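Local coordinates for protein probable glutathione S-transferase GSTU1 (Oryza sativa, PDB 1OYJ) that conjugates reduced glutathione to a broad range of hydrophobic electrophiles, herbicides among them, as a tau-class glutathione transferase, at residues 105-110 against 145-150; 112-117 against 138-143; 126-129 against 134-137; 174-179 against 185-190. One frame throughout, in Å; residues are numbered along the deposited sequence.

Interaction 1: 105-110 against 145-150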
loop_
_atom_site.group_PDB
_atom_site.type_symbol
_atom_site.label_atom_id
_atom_site.label_comp_id
_atom_site.label_asym_id
_atom_site.label_seq_id
_atom_site.Cartn_x
_atom_site.Cartn_y
_atom_site.Cartn_z
ATOM N N ARG A 105 8.457 -4.692 -0.616
ATOM C CA ARG A 105 7.136 -4.115 -0.520
ATOM C C ARG A 105 6.867 -3.540 0.852
ATOM O O ARG A 105 6.254 -2.516 0.947
ATOM C CB ARG A 105 6.009 -5.012 -0.945
ATOM C CG ARG A 105 6.134 -5.588 -2.387
ATOM C CD ARG A 105 4.995 -6.638 -2.715
ATOM N NE ARG A 105 4.863 -6.926 -4.150
ATOM C CZ ARG A 105 5.003 -8.103 -4.721
ATOM N NH1 ARG A 105 4.949 -8.167 -6.043
ATOM N NH2 ARG A 105 5.174 -9.220 -4.025
ATOM N N PHE A 106 7.340 -4.212 1.905
ATOM C CA PHE A 106 7.178 -3.692 3.234
ATOM C C PHE A 106 7.787 -2.240 3.361
ATOM O O PHE A 106 7.161 -1.340 3.882
ATOM C CB PHE A 106 7.872 -4.651 4.260
ATOM C CG PHE A 106 7.812 -4.140 5.648
ATOM C CD1 PHE A 106 6.764 -4.454 6.465
ATOM C CD2 PHE A 106 8.787 -3.297 6.101
ATOM C CE1 PHE A 106 6.623 -3.870 7.749
ATOM C CE2 PHE A 106 8.697 -2.737 7.339
ATOM C CZ PHE A 106 7.587 -3.024 8.191
ATOM N N TRP A 107 8.999 -2.080 2.872
ATOM C CA TRP A 107 9.754 -0.823 3.070
ATOM C C TRP A 107 9.169 0.280 2.122
ATOM O O TRP A 107 9.173 1.448 2.442
ATOM C CB TRP A 107 11.224 -1.107 2.902
ATOM C CG TRP A 107 11.781 -1.673 4.279
ATOM C CD1 TRP A 107 12.130 -2.944 4.575
ATOM C CD2 TRP A 107 11.794 -0.970 5.506
ATOM N NE1 TRP A 107 12.446 -3.081 5.917
ATOM C CE2 TRP A 107 12.250 -1.869 6.519
ATOM C CE3 TRP A 107 11.546 0.342 5.857
ATOM C CZ2 TRP A 107 12.473 -1.472 7.836
ATOM C CZ3 TRP A 107 11.716 0.736 7.227
ATOM C CH2 TRP A 107 12.184 -0.192 8.184
ATOM N N ALA A 108 8.712 -0.092 0.944
ATOM C CA ALA A 108 8.065 0.899 0.044
ATOM C C ALA A 108 6.801 1.309 0.726
ATOM O O ALA A 108 6.474 2.499 0.747
ATOM C CB ALA A 108 7.810 0.361 -1.311
ATOM N N ASP A 109 6.073 0.330 1.273
ATOM C CA ASP A 109 4.857 0.689 2.037
ATOM C C ASP A 109 5.188 1.676 3.198
ATOM O O ASP A 109 4.487 2.630 3.476
ATOM C CB ASP A 109 4.179 -0.563 2.586
ATOM C CG ASP A 109 2.999 -0.228 3.476
ATOM O OD1 ASP A 109 1.993 0.246 2.971
ATOM O OD2 ASP A 109 3.047 -0.260 4.683
ATOM N N TYR A 110 6.315 1.438 3.873
ATOM C CA TYR A 110 6.699 2.219 5.003
ATOM C C TYR A 110 6.969 3.676 4.511
ATOM O O TYR A 110 6.493 4.640 5.111
ATOM C CB TYR A 110 7.959 1.690 5.569
ATOM C CG TYR A 110 8.527 2.516 6.692
ATOM C CD1 TYR A 110 8.190 2.269 8.004
ATOM C CD2 TYR A 110 9.443 3.508 6.449
ATOM C CE1 TYR A 110 8.665 3.058 9.021
ATOM C CE2 TYR A 110 9.933 4.282 7.460
ATOM C CZ TYR A 110 9.580 4.024 8.785
ATOM O OH TYR A 110 10.153 4.793 9.803
ATOM N N GLU A 145 17.687 4.450 7.641
ATOM C CA GLU A 145 19.115 4.204 7.665
ATOM C C GLU A 145 19.442 2.808 8.163
ATOM O O GLU A 145 20.369 2.102 7.596
ATOM C CB GLU A 145 19.854 5.285 8.515
ATOM C CG GLU A 145 21.345 5.419 8.305
ATOM C CD GLU A 145 22.109 6.151 9.479
ATOM O OE1 GLU A 145 23.263 6.623 9.246
ATOM O OE2 GLU A 145 21.589 6.196 10.649
ATOM N N ALA A 146 18.798 2.451 9.271
ATOM C CA ALA A 146 18.971 1.136 9.883
ATOM C C ALA A 146 18.683 0.017 8.895
ATOM O O ALA A 146 19.424 -0.955 8.828
ATOM C CB ALA A 146 18.087 0.991 11.151
ATOM N N GLU A 147 17.637 0.183 8.093
ATOM C CA GLU A 147 17.326 -0.843 7.124
ATOM C C GLU A 147 18.347 -0.919 5.979
ATOM O O GLU A 147 18.677 -2.034 5.494
ATOM C CB GLU A 147 15.902 -0.597 6.588
ATOM C CG GLU A 147 15.527 -1.445 5.392
ATOM C CD GLU A 147 15.600 -2.947 5.654
ATOM O OE1 GLU A 147 15.480 -3.376 6.842
ATOM O OE2 GLU A 147 15.659 -3.635 4.627
ATOM N N LEU A 148 18.835 0.221 5.523
ATOM C CA LEU A 148 19.884 0.258 4.523
ATOM C C LEU A 148 21.187 -0.448 4.977
ATOM O O LEU A 148 21.882 -1.101 4.180
ATOM C CB LEU A 148 20.224 1.698 4.150
ATOM C CG LEU A 148 21.245 1.940 3.079
ATOM C CD1 LEU A 148 20.862 1.221 1.735
ATOM C CD2 LEU A 148 21.632 3.365 2.844
ATOM N N GLY A 149 21.501 -0.283 6.236
ATOM C CA GLY A 149 22.655 -0.919 6.822
ATOM C C GLY A 149 23.881 -0.478 6.086
ATOM O O GLY A 149 24.110 0.706 5.893
ATOM N N ASP A 150 24.634 -1.444 5.608
ATOM C CA ASP A 150 25.910 -1.163 5.015
ATOM C C ASP A 150 25.813 -1.301 3.501
ATOM O O ASP A 150 26.781 -1.206 2.833
ATOM C CB ASP A 150 26.852 -2.150 5.655
ATOM C CG ASP A 150 28.260 -1.926 5.312
ATOM O OD1 ASP A 150 29.043 -2.871 5.096
ATOM O OD2 ASP A 150 28.687 -0.752 5.280
#
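Stacking joins Glu147 to Trp107. The carboxylate of Glu147 lies over the pyrrole side of the indole, its plane only 20° from that of the ring, and Glu147 CD comes within 3.2 Å of Trp107 NE1. Glu147 CG supplies a CH-pi contact, 3.5 Å from the centroid of the Trp107 five-membered ring and 12° off its normal. With CG anti to the backbone N, the Glu147 chain bends at chi2 (59°), which folds the carboxylate back flat over the indole. The opposite face of the indole is taken by Phe106, whose CE2 sits 3.8 Å above the plane, so the ring is sandwiched. Next along the helix, Trp107 CZ3 lies 3.6 Å above one face of the Tyr110 ring.

Polar interactions are directed elsewhere. Glu147 OE1 is 3.2 Å from Trp107 NE1, but the angle is poor for a hydrogen bond because the carboxylate stands over the ring rather than in front of the N-H. Glu147 OE2 forms a salt bridge with Arg151 instead.

The pair bridges helices 97-124 and 127-148 of the all-helical C-terminal domain, with Val165 of helix 164-169 also against Trp107 and Val52 of the second subunit packing on it.

Interaction 2: 112-117 against 138-143. With GSH (glutathione), chain O.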
loop_
_atom_site.group_PDB
_atom_site.type_symbol
_atom_site.label_atom_id
_atom_site.label_comp_id
_atom_site.label_asym_id
_atom_site.label_seq_id
_atom_site.Cartn_x
_atom_site.Cartn_y
_atom_site.Cartn_z
ATOM N N ASP A 112 5.582 5.108 1.880
ATOM C CA ASP A 112 4.286 5.716 1.611
ATOM C C ASP A 112 3.590 6.146 2.891
ATOM O O ASP A 112 2.898 7.150 2.896
ATOM C CB ASP A 112 3.375 4.760 0.876
ATOM C CG ASP A 112 3.479 4.881 -0.622
ATOM O OD1 ASP A 112 2.586 4.385 -1.342
ATOM O OD2 ASP A 112 4.343 5.515 -1.167
ATOM N N ARG A 113 3.767 5.374 3.967
ATOM C CA ARG A 113 3.089 5.677 5.201
ATOM C C ARG A 113 3.728 6.821 5.952
ATOM O O ARG A 113 3.025 7.390 6.754
ATOM C CB ARG A 113 3.052 4.478 6.174
ATOM C CG ARG A 113 2.161 3.315 5.782
ATOM C CD ARG A 113 2.302 1.968 6.642
ATOM N NE ARG A 113 1.202 1.084 6.196
ATOM C CZ ARG A 113 -0.075 1.224 6.629
ATOM N NH1 ARG A 113 -1.042 0.499 6.106
ATOM N NH2 ARG A 113 -0.359 2.052 7.640
ATOM N N LYS A 114 5.024 7.112 5.758
ATOM C CA LYS A 114 5.696 8.034 6.635
ATOM C C LYS A 114 6.141 9.418 6.034
ATOM O O LYS A 114 5.931 10.483 6.638
ATOM C CB LYS A 114 6.937 7.314 7.218
ATOM C CG LYS A 114 6.567 6.052 8.113
ATOM C CD LYS A 114 5.948 6.420 9.516
ATOM C CE LYS A 114 5.452 5.196 10.263
ATOM N NZ LYS A 114 4.859 5.450 11.653
ATOM N N LEU A 115 6.697 9.382 4.824
ATOM C CA LEU A 115 7.467 10.512 4.311
ATOM C C LEU A 115 6.548 11.699 3.996
ATOM O O LEU A 115 6.696 12.815 4.515
ATOM C CB LEU A 115 8.302 10.091 3.109
ATOM C CG LEU A 115 9.727 9.606 3.332
ATOM C CD1 LEU A 115 10.597 10.769 3.836
ATOM C CD2 LEU A 115 9.756 8.536 4.373
ATOM N N TYR A 116 5.625 11.467 3.132
ATOM C CA TYR A 116 4.788 12.565 2.714
ATOM C C TYR A 116 4.050 13.189 3.870
ATOM O O TYR A 116 4.127 14.399 4.071
ATOM C CB TYR A 116 3.826 12.093 1.701
ATOM C CG TYR A 116 2.848 13.139 1.258
ATOM C CD1 TYR A 116 3.251 14.122 0.421
ATOM C CD2 TYR A 116 1.532 13.077 1.615
ATOM C CE1 TYR A 116 2.393 15.052 -0.044
ATOM C CE2 TYR A 116 0.625 14.029 1.136
ATOM C CZ TYR A 116 1.092 15.017 0.299
ATOM O OH TYR A 116 0.270 16.011 -0.214
ATOM N N ASP A 117 3.358 12.398 4.650
ATOM C CA ASP A 117 2.554 12.952 5.726
ATOM C C ASP A 117 3.389 13.561 6.833
ATOM O O ASP A 117 3.072 14.634 7.387
ATOM C CB ASP A 117 1.648 11.877 6.373
ATOM C CG ASP A 117 0.581 11.273 5.404
ATOM O OD1 ASP A 117 -0.170 12.019 4.756
ATOM O OD2 ASP A 117 0.492 10.020 5.222
ATOM N N ALA A 138 13.373 12.916 12.081
ATOM C CA ALA A 138 14.734 12.396 12.242
ATOM C C ALA A 138 14.741 10.892 12.524
ATOM O O ALA A 138 15.630 10.207 12.037
ATOM C CB ALA A 138 15.440 13.066 13.306
ATOM N N GLU A 139 13.825 10.418 13.378
ATOM C CA GLU A 139 13.758 9.049 13.755
ATOM C C GLU A 139 13.298 8.201 12.568
ATOM O O GLU A 139 13.794 7.124 12.418
ATOM C CB GLU A 139 12.829 8.867 14.999
ATOM C CG GLU A 139 12.891 7.543 15.601
ATOM C CD GLU A 139 14.269 7.186 16.154
ATOM O OE1 GLU A 139 15.135 8.097 16.408
ATOM O OE2 GLU A 139 14.427 5.935 16.283
ATOM N N ILE A 140 12.351 8.680 11.768
ATOM C CA ILE A 140 11.962 7.984 10.513
ATOM C C ILE A 140 13.250 7.775 9.586
ATOM O O ILE A 140 13.536 6.670 9.072
ATOM C CB ILE A 140 10.941 8.824 9.812
ATOM C CG1 ILE A 140 9.625 8.555 10.495
ATOM C CG2 ILE A 140 10.781 8.409 8.317
ATOM C CD1 ILE A 140 8.569 9.370 10.059
ATOM N N LEU A 141 14.038 8.814 9.485
ATOM C CA LEU A 141 15.242 8.724 8.671
ATOM C C LEU A 141 16.246 7.748 9.311
ATOM O O LEU A 141 16.923 6.997 8.607
ATOM C CB LEU A 141 15.860 10.093 8.482
ATOM C CG LEU A 141 14.896 11.113 7.783
ATOM C CD1 LEU A 141 15.626 12.488 7.685
ATOM C CD2 LEU A 141 14.617 10.589 6.421
ATOM N N ARG A 142 16.290 7.728 10.632
ATOM C CA ARG A 142 17.190 6.771 11.309
ATOM C C ARG A 142 16.707 5.350 11.096
ATOM O O ARG A 142 17.518 4.415 10.958
ATOM C CB ARG A 142 17.286 7.072 12.825
ATOM C CG ARG A 142 18.232 8.167 13.237
ATOM C CD ARG A 142 18.241 8.383 14.771
ATOM N NE ARG A 142 18.663 9.713 15.165
ATOM C CZ ARG A 142 17.851 10.628 15.705
ATOM N NH1 ARG A 142 16.544 10.390 15.895
ATOM N NH2 ARG A 142 18.352 11.799 16.038
ATOM N N THR A 143 15.401 5.172 11.025
ATOM C CA THR A 143 14.803 3.873 10.765
ATOM C C THR A 143 15.122 3.379 9.330
ATOM O O THR A 143 15.570 2.204 9.160
ATOM C CB THR A 143 13.242 3.934 10.946
ATOM O OG1 THR A 143 12.962 4.255 12.292
ATOM C CG2 THR A 143 12.607 2.590 10.647
HETATM N N1 GSH O . -1.840 5.984 12.831
HETATM C CA1 GSH O . -1.161 7.274 12.690
HETATM C C1 GSH O . -1.524 8.107 13.899
HETATM O O11 GSH O . -2.029 9.215 13.775
HETATM O O12 GSH O . -1.340 7.681 15.023
HETATM C CB1 GSH O . 0.383 7.020 12.533
HETATM C CG1 GSH O . 1.170 8.318 12.310
HETATM C CD1 GSH O . 2.677 8.257 11.977
HETATM O OE1 GSH O . 3.076 7.630 11.012
HETATM N N2 GSH O . 3.481 8.983 12.761
HETATM C CA2 GSH O . 4.866 9.338 12.440
HETATM C C2 GSH O . 5.829 8.732 13.404
HETATM O O2 GSH O . 7.013 9.136 13.472
HETATM C CB2 GSH O . 5.029 10.846 12.372
HETATM S SG2 GSH O . 3.991 11.485 11.045
HETATM N N3 GSH O . 5.275 7.707 14.118
HETATM C CA3 GSH O . 6.083 6.864 14.982
HETATM C C3 GSH O . 7.113 5.981 14.277
HETATM O O31 GSH O . 6.999 5.783 13.020
HETATM O O32 GSH O . 8.048 5.476 14.986
#
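The flat groups beside Lys114 and Ile140, which touch each other, belong to a bound glutathione: Lys114 is hydrogen-bonded to its glycine carboxylate and gamma-glutamyl carbonyl, while Ile140 only packs near the cysteinyl carbonyl. At the far side of helix 127-148 a salt bridge forms within that helix, Arg142 NH1 donating to Glu139 OE1 nearly along the C-O axis at 2.7 Å, with the acceptor tilted 21° out of the guanidinium plane.

Lys114 makes contact at both ends of its side chain. Its CB rests on Ile140 CD1 at 3.9 Å, while the rest of the chain, bent at chi2 (-73°), rises away from Ile140. Lys114 NZ donates to GSH O31 at 2.6 Å and to GSH OE1 at 2.9 Å, so one ammonium group holds the glycine carboxylate and the gamma-glutamyl carbonyl together. Ile140 CD1 approaches GSH O2 to 3.8 Å.

Helices 97-124 and 127-148 are successive helices of the GST C-terminal domain, and a glutathione lies against both of them here. This glutathione is not the one held by Ser15, Lys42 and Ile56; its pocket also contains Cys118, Arg121 and Glu136.

Deeper in, the second branch of Ile140 turns to the core. Ile140 CG2, anti to the backbone N, meets Leu115 CD2 at 4.1 Å as the two side chains slide past each other in opposite directions. Tyr179 and Phe172 pack on Leu115 as well, and Leu141 reaches Phe176 and Val187.

Interaction 3: 126-129 against 134-137. With GSH (glutathione), chain O.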
loop_
_atom_site.group_PDB
_atom_site.type_symbol
_atom_site.label_atom_id
_atom_site.label_comp_id
_atom_site.label_asym_id
_atom_site.label_seq_id
_atom_site.Cartn_x
_atom_site.Cartn_y
_atom_site.Cartn_z
ATOM N N LYS A 126 4.323 25.024 13.650
ATOM C CA LYS A 126 5.352 25.990 14.036
ATOM C C LYS A 126 5.805 25.747 15.492
ATOM O O LYS A 126 5.232 24.899 16.198
ATOM C CB LYS A 126 4.827 27.394 13.901
ATOM C CG LYS A 126 3.472 27.519 14.441
ATOM C CD LYS A 126 2.788 28.744 13.888
ATOM C CE LYS A 126 1.676 29.180 14.834
ATOM N NZ LYS A 126 1.581 30.669 14.831
ATOM N N GLY A 127 6.805 26.498 15.934
ATOM C CA GLY A 127 7.355 26.359 17.269
ATOM C C GLY A 127 7.604 24.931 17.746
ATOM O O GLY A 127 8.098 24.098 17.001
ATOM N N GLU A 128 7.218 24.633 18.998
ATOM C CA GLU A 128 7.457 23.322 19.588
ATOM C C GLU A 128 6.785 22.188 18.861
ATOM O O GLU A 128 7.373 21.151 18.672
ATOM C CB GLU A 128 6.974 23.340 21.024
ATOM C CG GLU A 128 7.093 22.026 21.776
ATOM C CD GLU A 128 8.487 21.411 21.758
ATOM O OE1 GLU A 128 8.565 20.191 21.943
ATOM O OE2 GLU A 128 9.499 22.112 21.569
ATOM N N PRO A 129 5.546 22.340 18.444
ATOM C CA PRO A 129 4.931 21.238 17.709
ATOM C C PRO A 129 5.781 20.887 16.437
ATOM O O PRO A 129 5.945 19.757 16.034
ATOM C CB PRO A 129 3.584 21.797 17.308
ATOM C CG PRO A 129 3.260 22.821 18.465
ATOM C CD PRO A 129 4.622 23.492 18.687
ATOM N N GLY A 134 9.748 17.475 13.855
ATOM C CA GLY A 134 11.109 17.323 13.410
ATOM C C GLY A 134 11.786 16.102 14.060
ATOM O O GLY A 134 12.567 15.416 13.404
ATOM N N ARG A 135 11.573 15.884 15.365
ATOM C CA ARG A 135 12.164 14.774 16.013
ATOM C C ARG A 135 11.627 13.436 15.456
ATOM O O ARG A 135 12.384 12.419 15.354
ATOM C CB ARG A 135 11.983 14.832 17.555
ATOM C CG ARG A 135 12.840 15.945 18.216
ATOM C CD ARG A 135 12.709 15.967 19.760
ATOM N NE ARG A 135 11.396 16.410 20.181
ATOM C CZ ARG A 135 11.161 17.621 20.680
ATOM N NH1 ARG A 135 12.151 18.459 20.707
ATOM N NH2 ARG A 135 9.952 17.995 21.127
ATOM N N GLU A 136 10.373 13.434 15.075
ATOM C CA GLU A 136 9.791 12.201 14.591
ATOM C C GLU A 136 10.381 11.991 13.189
ATOM O O GLU A 136 10.648 10.865 12.843
ATOM C CB GLU A 136 8.244 12.247 14.513
ATOM C CG GLU A 136 7.539 12.314 15.896
ATOM C CD GLU A 136 6.132 11.735 15.901
ATOM O OE1 GLU A 136 5.934 10.626 16.481
ATOM O OE2 GLU A 136 5.264 12.419 15.390
ATOM N N MET A 137 10.562 13.079 12.419
ATOM C CA MET A 137 11.163 12.952 11.079
ATOM C C MET A 137 12.565 12.379 11.169
ATOM O O MET A 137 12.886 11.424 10.453
ATOM C CB MET A 137 11.162 14.232 10.250
ATOM C CG MET A 137 11.792 14.017 8.828
ATOM S SD MET A 137 11.039 12.644 7.788
ATOM C CE MET A 137 9.661 13.487 7.335
HETATM N N1 GSH O . -1.840 5.984 12.831
HETATM C CA1 GSH O . -1.161 7.274 12.690
HETATM C C1 GSH O . -1.524 8.107 13.899
HETATM O O11 GSH O . -2.029 9.215 13.775
HETATM O O12 GSH O . -1.340 7.681 15.023
HETATM C CB1 GSH O . 0.383 7.020 12.533
HETATM C CG1 GSH O . 1.170 8.318 12.310
HETATM C CD1 GSH O . 2.677 8.257 11.977
HETATM O OE1 GSH O . 3.076 7.630 11.012
HETATM N N2 GSH O . 3.481 8.983 12.761
HETATM C CA2 GSH O . 4.866 9.338 12.440
HETATM C C2 GSH O . 5.829 8.732 13.404
HETATM O O2 GSH O . 7.013 9.136 13.472
HETATM C CB2 GSH O . 5.029 10.846 12.372
HETATM S SG2 GSH O . 3.991 11.485 11.045
HETATM N N3 GSH O . 5.275 7.707 14.118
HETATM C CA3 GSH O . 6.083 6.864 14.982
HETATM C C3 GSH O . 7.113 5.981 14.277
HETATM O O31 GSH O . 6.999 5.783 13.020
HETATM O O32 GSH O . 8.048 5.476 14.986
HETATM O O HOH W 1 11.642 20.924 21.782
#
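A salt bridge links Glu128 to Arg135 across two turns on the surface of the same helix. Arg135 NH2 donates to Glu128 OE1 at 2.7 Å, with an N-H...O angle of 145°. The oxygen sits at the edge of the guanidinium, close to its plane, and is met on its syn side, 22° out of the carboxylate plane. The two side chains cross at about a right angle, while their flat ends are turned 30° apart. Glu128 bends at chi2 and Arg135 at chi3, and these bends bring the charged ends together along the helix surface.

Water supplies a second link. One molecule donates to Glu128 OE2 at 2.5 Å and accepts from Arg135 NH1 at 2.7 Å, also at the guanidinium edge. Both carboxylate oxygens and both terminal guanidinium nitrogens are therefore engaged, which should limit rotation of either end.

This is an i to i+7 pairing within helix 127-148, the second long helix of the GST C-terminal domain, near its N-terminal end. Both residues are exposed and touch a crystal neighbour.

Van der Waals contact with glutathione falls to the next residue, Glu136, which takes no part in the salt bridge. Glu136 CB lies 3.5 Å from GSH O2, and the chain, extended beyond CG, carries Glu136 OE2 to 3.4 Å from GSH CB2. The same OE2 has a long, weak ion pair with Arg121, another residue of that ligand pocket.

Interaction 4: 174-179 against 185-190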
loop_
_atom_site.group_PDB
_atom_site.type_symbol
_atom_site.label_atom_id
_atom_site.label_comp_id
_atom_site.label_asym_id
_atom_site.label_seq_id
_atom_site.Cartn_x
_atom_site.Cartn_y
_atom_site.Cartn_z
ATOM N N ALA A 174 15.016 15.115 -2.383
ATOM C CA ALA A 174 14.944 16.492 -2.765
ATOM C C ALA A 174 14.260 17.425 -1.724
ATOM O O ALA A 174 14.378 18.643 -1.851
ATOM C CB ALA A 174 14.226 16.662 -4.068
ATOM N N TRP A 175 13.581 16.824 -0.764
ATOM C CA TRP A 175 12.933 17.504 0.336
ATOM C C TRP A 175 13.771 17.449 1.584
ATOM O O TRP A 175 13.385 18.047 2.597
ATOM C CB TRP A 175 11.551 16.859 0.578
ATOM C CG TRP A 175 10.648 16.876 -0.601
ATOM C CD1 TRP A 175 10.824 16.257 -1.734
ATOM C CD2 TRP A 175 9.415 17.595 -0.742
ATOM N NE1 TRP A 175 9.786 16.496 -2.595
ATOM C CE2 TRP A 175 8.907 17.321 -1.997
ATOM C CE3 TRP A 175 8.694 18.426 0.071
ATOM C CZ2 TRP A 175 7.699 17.834 -2.451
ATOM C CZ3 TRP A 175 7.532 18.969 -0.424
ATOM C CH2 TRP A 175 7.046 18.652 -1.637
ATOM N N PHE A 176 14.910 16.753 1.573
ATOM C CA PHE A 176 15.654 16.600 2.826
ATOM C C PHE A 176 16.035 17.999 3.389
ATOM O O PHE A 176 15.891 18.286 4.566
ATOM C CB PHE A 176 16.900 15.722 2.705
ATOM C CG PHE A 176 16.623 14.214 2.705
ATOM C CD1 PHE A 176 15.334 13.707 2.770
ATOM C CD2 PHE A 176 17.683 13.327 2.574
ATOM C CE1 PHE A 176 15.109 12.368 2.726
ATOM C CE2 PHE A 176 17.403 11.932 2.599
ATOM C CZ PHE A 176 16.162 11.499 2.629
ATOM N N TYR A 177 16.419 18.877 2.488
ATOM C CA TYR A 177 16.870 20.211 2.852
ATOM C C TYR A 177 15.765 20.933 3.547
ATOM O O TYR A 177 16.008 21.510 4.589
ATOM C CB TYR A 177 17.423 20.986 1.627
ATOM C CG TYR A 177 17.752 22.453 1.940
ATOM C CD1 TYR A 177 18.847 22.799 2.747
ATOM C CD2 TYR A 177 16.958 23.477 1.472
ATOM C CE1 TYR A 177 19.153 24.189 3.063
ATOM C CE2 TYR A 177 17.263 24.831 1.749
ATOM C CZ TYR A 177 18.362 25.184 2.552
ATOM O OH TYR A 177 18.657 26.521 2.852
ATOM N N SER A 178 14.558 20.867 2.993
ATOM C CA SER A 178 13.395 21.467 3.576
ATOM C C SER A 178 13.054 20.847 4.953
ATOM O O SER A 178 12.638 21.578 5.853
ATOM C CB SER A 178 12.198 21.351 2.613
ATOM O OG SER A 178 12.428 22.054 1.403
ATOM N N TYR A 179 13.247 19.546 5.095
ATOM C CA TYR A 179 13.009 18.902 6.380
ATOM C C TYR A 179 13.994 19.451 7.384
ATOM O O TYR A 179 13.613 19.666 8.533
ATOM C CB TYR A 179 13.223 17.397 6.342
ATOM C CG TYR A 179 12.306 16.621 5.415
ATOM C CD1 TYR A 179 11.139 17.130 4.968
ATOM C CD2 TYR A 179 12.613 15.374 5.061
ATOM C CE1 TYR A 179 10.346 16.402 4.096
ATOM C CE2 TYR A 179 11.819 14.653 4.249
ATOM C CZ TYR A 179 10.712 15.175 3.762
ATOM O OH TYR A 179 9.933 14.370 2.917
ATOM N N PHE A 185 17.089 19.924 12.148
ATOM C CA PHE A 185 18.164 18.931 12.289
ATOM C C PHE A 185 18.898 18.872 10.963
ATOM O O PHE A 185 18.426 19.485 9.986
ATOM C CB PHE A 185 17.627 17.567 12.664
ATOM C CG PHE A 185 16.707 16.980 11.623
ATOM C CD1 PHE A 185 17.215 16.221 10.593
ATOM C CD2 PHE A 185 15.342 17.270 11.626
ATOM C CE1 PHE A 185 16.353 15.760 9.590
ATOM C CE2 PHE A 185 14.498 16.766 10.662
ATOM C CZ PHE A 185 14.999 16.035 9.641
ATOM N N SER A 186 19.979 18.083 10.919
ATOM C CA SER A 186 20.795 17.825 9.729
ATOM C C SER A 186 20.769 16.305 9.432
ATOM O O SER A 186 21.035 15.485 10.301
ATOM C CB SER A 186 22.230 18.329 9.979
ATOM O OG SER A 186 23.238 17.490 9.425
ATOM N N VAL A 187 20.414 15.943 8.212
ATOM C CA VAL A 187 20.380 14.554 7.849
ATOM C C VAL A 187 21.749 13.927 7.987
ATOM O O VAL A 187 21.890 12.797 8.406
ATOM C CB VAL A 187 19.900 14.387 6.458
ATOM C CG1 VAL A 187 19.879 12.891 6.101
ATOM C CG2 VAL A 187 18.468 14.910 6.355
ATOM N N GLU A 188 22.764 14.672 7.621
ATOM C CA GLU A 188 24.133 14.215 7.738
ATOM C C GLU A 188 24.414 13.785 9.209
ATOM O O GLU A 188 24.958 12.695 9.458
ATOM C CB GLU A 188 25.120 15.282 7.189
ATOM C CG GLU A 188 26.545 14.778 7.223
ATOM C CD GLU A 188 26.780 13.754 6.159
ATOM O OE1 GLU A 188 26.238 13.985 5.058
ATOM O OE2 GLU A 188 27.442 12.729 6.455
ATOM N N GLU A 189 24.062 14.617 10.183
ATOM C CA GLU A 189 24.245 14.258 11.621
ATOM C C GLU A 189 23.370 13.108 12.120
ATOM O O GLU A 189 23.825 12.142 12.734
ATOM C CB GLU A 189 23.976 15.471 12.525
ATOM C CG GLU A 189 23.519 15.103 13.947
ATOM C CD GLU A 189 24.664 14.839 14.910
ATOM O OE1 GLU A 189 25.840 14.971 14.484
ATOM O OE2 GLU A 189 24.402 14.500 16.104
ATOM N N VAL A 190 22.100 13.173 11.760
ATOM C CA VAL A 190 21.157 12.257 12.273
ATOM C C VAL A 190 21.293 10.898 11.605
ATOM O O VAL A 190 21.135 9.878 12.254
ATOM C CB VAL A 190 19.716 12.854 11.974
ATOM C CG1 VAL A 190 18.727 11.776 11.732
ATOM C CG2 VAL A 190 19.273 13.864 13.107
#
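Phe176, at the start of helix 176-183, meets Val187, at the start of the short helix 187-190; these are two successive helices of the GST C-terminal domain joined by a short connection. Their side chains cross at about a right angle. Val187 points toward the earlier helix and puts CG2 obliquely against the root of the phenyl group, 4.1 Å from Phe176 CB and just as near Phe176 CG. Val187 CG1 reaches the ring flank at Phe176 CD2, 4.2 Å away, so both methyls of the valine touch the phenylalanine near its base.

The second pair is arranged differently. Phe185 holds CG between its backbone N and carbonyl carbon (chi1 62°), which swings the ring back over the turn onto Tyr179. There the end of the ring touches backbone as much as side chain: Phe185 CZ lies 4.0 Å from Tyr179 CB, and Phe185 CE2 lies 3.7 Å from Tyr179 O, approached obliquely. The Tyr179 ring itself leads away from Phe185. One of its faces carries the carbonyl oxygen of Trp175, 3.3 Å above the plane and offset toward the rim.

Neighbouring helices enclose the contact. Met137 of helix 127-148 packs against both Tyr179 and Phe185, and Leu194 and Ala195 of helix 192-201 lie against Phe176 and Val187, respectively. The short helix begins with an N-cap: Ser186 OG accepts from Glu189 N at 3.1 Å, with an almost straight N-H...O angle of 168°.

All four contacts belong to the helical C-terminal domain, and three of them use helix 127-148. Interaction 3, within that helix, is nested in the loop closed by interaction 2, which is nested in turn inside interaction 1; interaction 4 follows later in the chain. Interactions 1 and 2 pair helices 97-124 and 127-148, with centres 10 Å apart, and meet through Tyr110 and Thr143. Interaction 4 lies 12 Å from interaction 2 and 13 Å from interaction 3, centre to centre, touching both through Phe185 and Tyr179. One glutathione touches interactions 2 and 3, so Glu136, next to the surface salt bridge, joins Lys114 and Ile140 of the buried pairing in one pocket.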